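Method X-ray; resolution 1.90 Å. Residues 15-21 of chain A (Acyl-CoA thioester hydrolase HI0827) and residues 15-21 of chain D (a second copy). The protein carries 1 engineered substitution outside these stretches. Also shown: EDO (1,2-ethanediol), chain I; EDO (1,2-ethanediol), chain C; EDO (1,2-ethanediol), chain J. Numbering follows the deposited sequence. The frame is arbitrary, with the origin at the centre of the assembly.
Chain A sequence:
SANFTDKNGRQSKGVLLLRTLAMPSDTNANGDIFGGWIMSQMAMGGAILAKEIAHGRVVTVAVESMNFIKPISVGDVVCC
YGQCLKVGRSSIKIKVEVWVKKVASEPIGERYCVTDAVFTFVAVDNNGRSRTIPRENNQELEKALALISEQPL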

# COMPACT_ATOMS: atom_id res chain seq x y z
N VAL A 15 -28.71 3.57 -3.36
CA VAL A 15 -28.29 3.55 -1.98
C VAL A 15 -26.77 3.74 -1.90
O VAL A 15 -26.05 3.26 -2.75
N LEU A 16 -26.32 4.38 -0.82
CA LEU A 16 -24.91 4.58 -0.53
C LEU A 16 -24.21 3.28 -0.14
O LEU A 16 -24.60 2.60 0.78
N LEU A 17 -23.20 2.94 -0.92
CA LEU A 17 -22.46 1.72 -0.77
C LEU A 17 -21.16 1.95 -0.03
O LEU A 17 -20.81 1.21 0.91
N LEU A 18 -20.47 3.03 -0.42
CA LEU A 18 -19.12 3.29 0.05
C LEU A 18 -18.91 4.76 0.09
O LEU A 18 -19.50 5.49 -0.73
N ARG A 19 -18.08 5.19 1.04
CA ARG A 19 -17.70 6.62 1.17
C ARG A 19 -16.28 6.70 1.73
O ARG A 19 -15.96 6.04 2.73
N THR A 20 -15.42 7.46 1.05
CA THR A 20 -14.05 7.64 1.48
C THR A 20 -13.49 8.96 0.95
O THR A 20 -14.17 9.68 0.22
N LEU A 21 -12.25 9.24 1.31
CA LEU A 21 -11.52 10.46 0.83
C LEU A 21 -10.47 10.02 -0.16
O LEU A 21 -9.78 9.00 0.03
N VAL D 15 -24.23 10.54 11.94
CA VAL D 15 -24.33 10.39 10.50
C VAL D 15 -23.21 9.55 9.96
O VAL D 15 -22.11 9.50 10.54
N LEU D 16 -23.49 8.93 8.83
CA LEU D 16 -22.54 8.07 8.16
C LEU D 16 -21.42 8.91 7.54
O LEU D 16 -21.66 9.74 6.65
N LEU D 17 -20.20 8.68 8.01
CA LEU D 17 -19.00 9.36 7.49
C LEU D 17 -18.26 8.62 6.37
O LEU D 17 -17.87 9.19 5.33
N LEU D 18 -18.08 7.34 6.60
CA LEU D 18 -17.27 6.49 5.80
C LEU D 18 -17.82 5.10 5.84
O LEU D 18 -18.46 4.67 6.82
N ARG D 19 -17.52 4.36 4.77
CA ARG D 19 -17.92 2.98 4.64
C ARG D 19 -16.99 2.27 3.67
O ARG D 19 -16.75 2.73 2.51
N THR D 20 -16.52 1.11 4.10
CA THR D 20 -15.56 0.34 3.27
C THR D 20 -15.55 -1.11 3.67
O THR D 20 -16.27 -1.47 4.61
N LEU D 21 -14.78 -1.95 2.98
CA LEU D 21 -14.61 -3.37 3.41
C LEU D 21 -13.24 -3.58 4.10
O LEU D 21 -12.22 -3.07 3.63

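Two copies of the same strand cross at 108° and share a single antiparallel bridge, Arg A19 with Arg D19, whose backbones satisfy each other: Arg A19 N donates to Arg D19 O at 3.2 Å and Arg D19 N to Arg A19 O at 3.1 Å. The strands make no second bridge, and the other hydrogen bonds between them come from the arginine side chains.

Each arginine leaves its CA sideways and runs extended, chi1 to chi3 all t, to reach the partner's backbone. Arg A19 NH1 donates to Leu D17 O at 2.8 Å, and Arg D19 NH1 to Leu A17 O at 2.9 Å, both carbonyls lying near the guanidinium plane. Those carbonyls therefore find side-chain donors in place of a further backbone rung.

Ethanediol, probably from the crystallisation liquor, and partners elsewhere in the structure meet further guanidinium donors; the latter take up NH2 of both arginines. Arg A19 NH1 also donates to O2 of the chain C ethanediol (2.8 Å), whose C1 lies over one guanidinium face; Arg D19 NH1 likewise reaches O1 of the chain I ethanediol (2.9 Å), with C2 over a face. The symmetry stops at the chain J ethanediol: its O2 accepts from both NE and NH2 of Arg A19, each at 3.1 Å, whereas no such acceptor is found for Arg D19 NE.

Leucines fill the space around this polar centre. Leu A16 and Leu D16 (both t, p) start sideways, but their ends converge, CD2 to CD2 at 3.9 Å. Leu A18 and Leu D18 (both m, t) also turn their ends inward: Leu A18 CD2 lies 3.7 Å from Thr D20 CA, and Leu D18 CD2 3.6 Å from Thr A20 CA. Leu A17 and Leu D17 (both m, t) point away, so here the backbone carbonyl, rather than the side chain, makes the contact.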

# COMPACT_ATOMS: atom_id res chain seq x y z
CB VAL A 15 -28.77 2.23 -1.29
CG1 VAL A 15 -28.09 1.01 -1.82
CG2 VAL A 15 -28.59 2.32 0.17
CB LEU A 16 -24.70 5.60 0.59
CG LEU A 16 -23.24 6.03 0.83
CD1 LEU A 16 -22.66 6.76 -0.35
CD2 LEU A 16 -23.28 7.00 1.99
CB LEU A 17 -22.17 1.12 -2.16
CG LEU A 17 -23.28 1.01 -3.18
CD1 LEU A 17 -22.67 0.63 -4.54
CD2 LEU A 17 -24.32 -0.04 -2.66
CB LEU A 18 -18.04 2.73 -0.88
CG LEU A 18 -17.85 1.26 -1.07
CD1 LEU A 18 -16.64 1.04 -2.02
CD2 LEU A 18 -17.57 0.55 0.19
CB ARG A 19 -18.69 7.34 2.07
CG ARG A 19 -18.51 8.81 2.09
CD ARG A 19 -19.78 9.45 2.57
NE ARG A 19 -19.86 10.91 2.37
CZ ARG A 19 -19.66 11.85 3.29
NH1 ARG A 19 -19.21 11.56 4.51
NH2 ARG A 19 -19.91 13.13 3.01
CB THR A 20 -13.17 6.40 1.09
OG1 THR A 20 -11.95 6.41 1.83
CG2 THR A 20 -12.93 6.38 -0.38
CB LEU A 21 -10.87 11.18 2.01
CG LEU A 21 -10.56 12.64 1.67
CD1 LEU A 21 -11.85 13.52 1.72
CD2 LEU A 21 -9.50 13.23 2.59
CB VAL D 15 -24.34 11.79 9.81
CG1 VAL D 15 -25.56 12.53 10.28
CG2 VAL D 15 -23.07 12.57 10.09
CB LEU D 16 -23.25 7.17 7.14
CG LEU D 16 -22.37 6.13 6.37
CD1 LEU D 16 -21.66 5.15 7.31
CD2 LEU D 16 -23.17 5.34 5.47
CB LEU D 17 -18.00 9.57 8.65
CG LEU D 17 -18.61 10.14 9.94
CD1 LEU D 17 -17.58 10.10 11.10
CD2 LEU D 17 -19.05 11.54 9.67
CB LEU D 18 -15.85 6.40 6.34
CG LEU D 18 -14.75 7.38 6.23
CD1 LEU D 18 -13.43 6.61 6.32
CD2 LEU D 18 -14.75 8.14 4.93
CB ARG D 19 -19.38 2.87 4.15
CG ARG D 19 -19.95 1.46 4.18
CD ARG D 19 -21.46 1.56 4.18
NE ARG D 19 -22.15 0.30 4.50
CZ ARG D 19 -22.77 -0.52 3.67
NH1 ARG D 19 -22.68 -0.42 2.34
NH2 ARG D 19 -23.44 -1.59 4.17
CB THR D 20 -14.13 0.96 3.34
OG1 THR D 20 -13.33 0.39 2.30
CG2 THR D 20 -13.53 0.74 4.77
CB LEU D 21 -14.71 -4.30 2.22
CG LEU D 21 -15.04 -5.78 2.52
CD1 LEU D 21 -16.53 -5.93 2.81
CD2 LEU D 21 -14.63 -6.62 1.34
C1 EDO I . -26.02 -0.41 0.80
O1 EDO I . -24.92 -1.34 0.77
C2 EDO I . -26.51 -0.02 2.20
O2 EDO I . -26.92 -1.12 3.06
C1 EDO C . -22.46 13.07 5.74
O1 EDO C . -22.63 14.40 5.23
C2 EDO C . -21.44 13.02 6.88
O2 EDO C . -20.15 13.44 6.43
C1 EDO J . -23.11 13.50 1.34
O1 EDO J . -23.39 14.92 1.31
C2 EDO J . -22.51 12.92 0.03
O2 EDO J . -21.09 12.69 0.17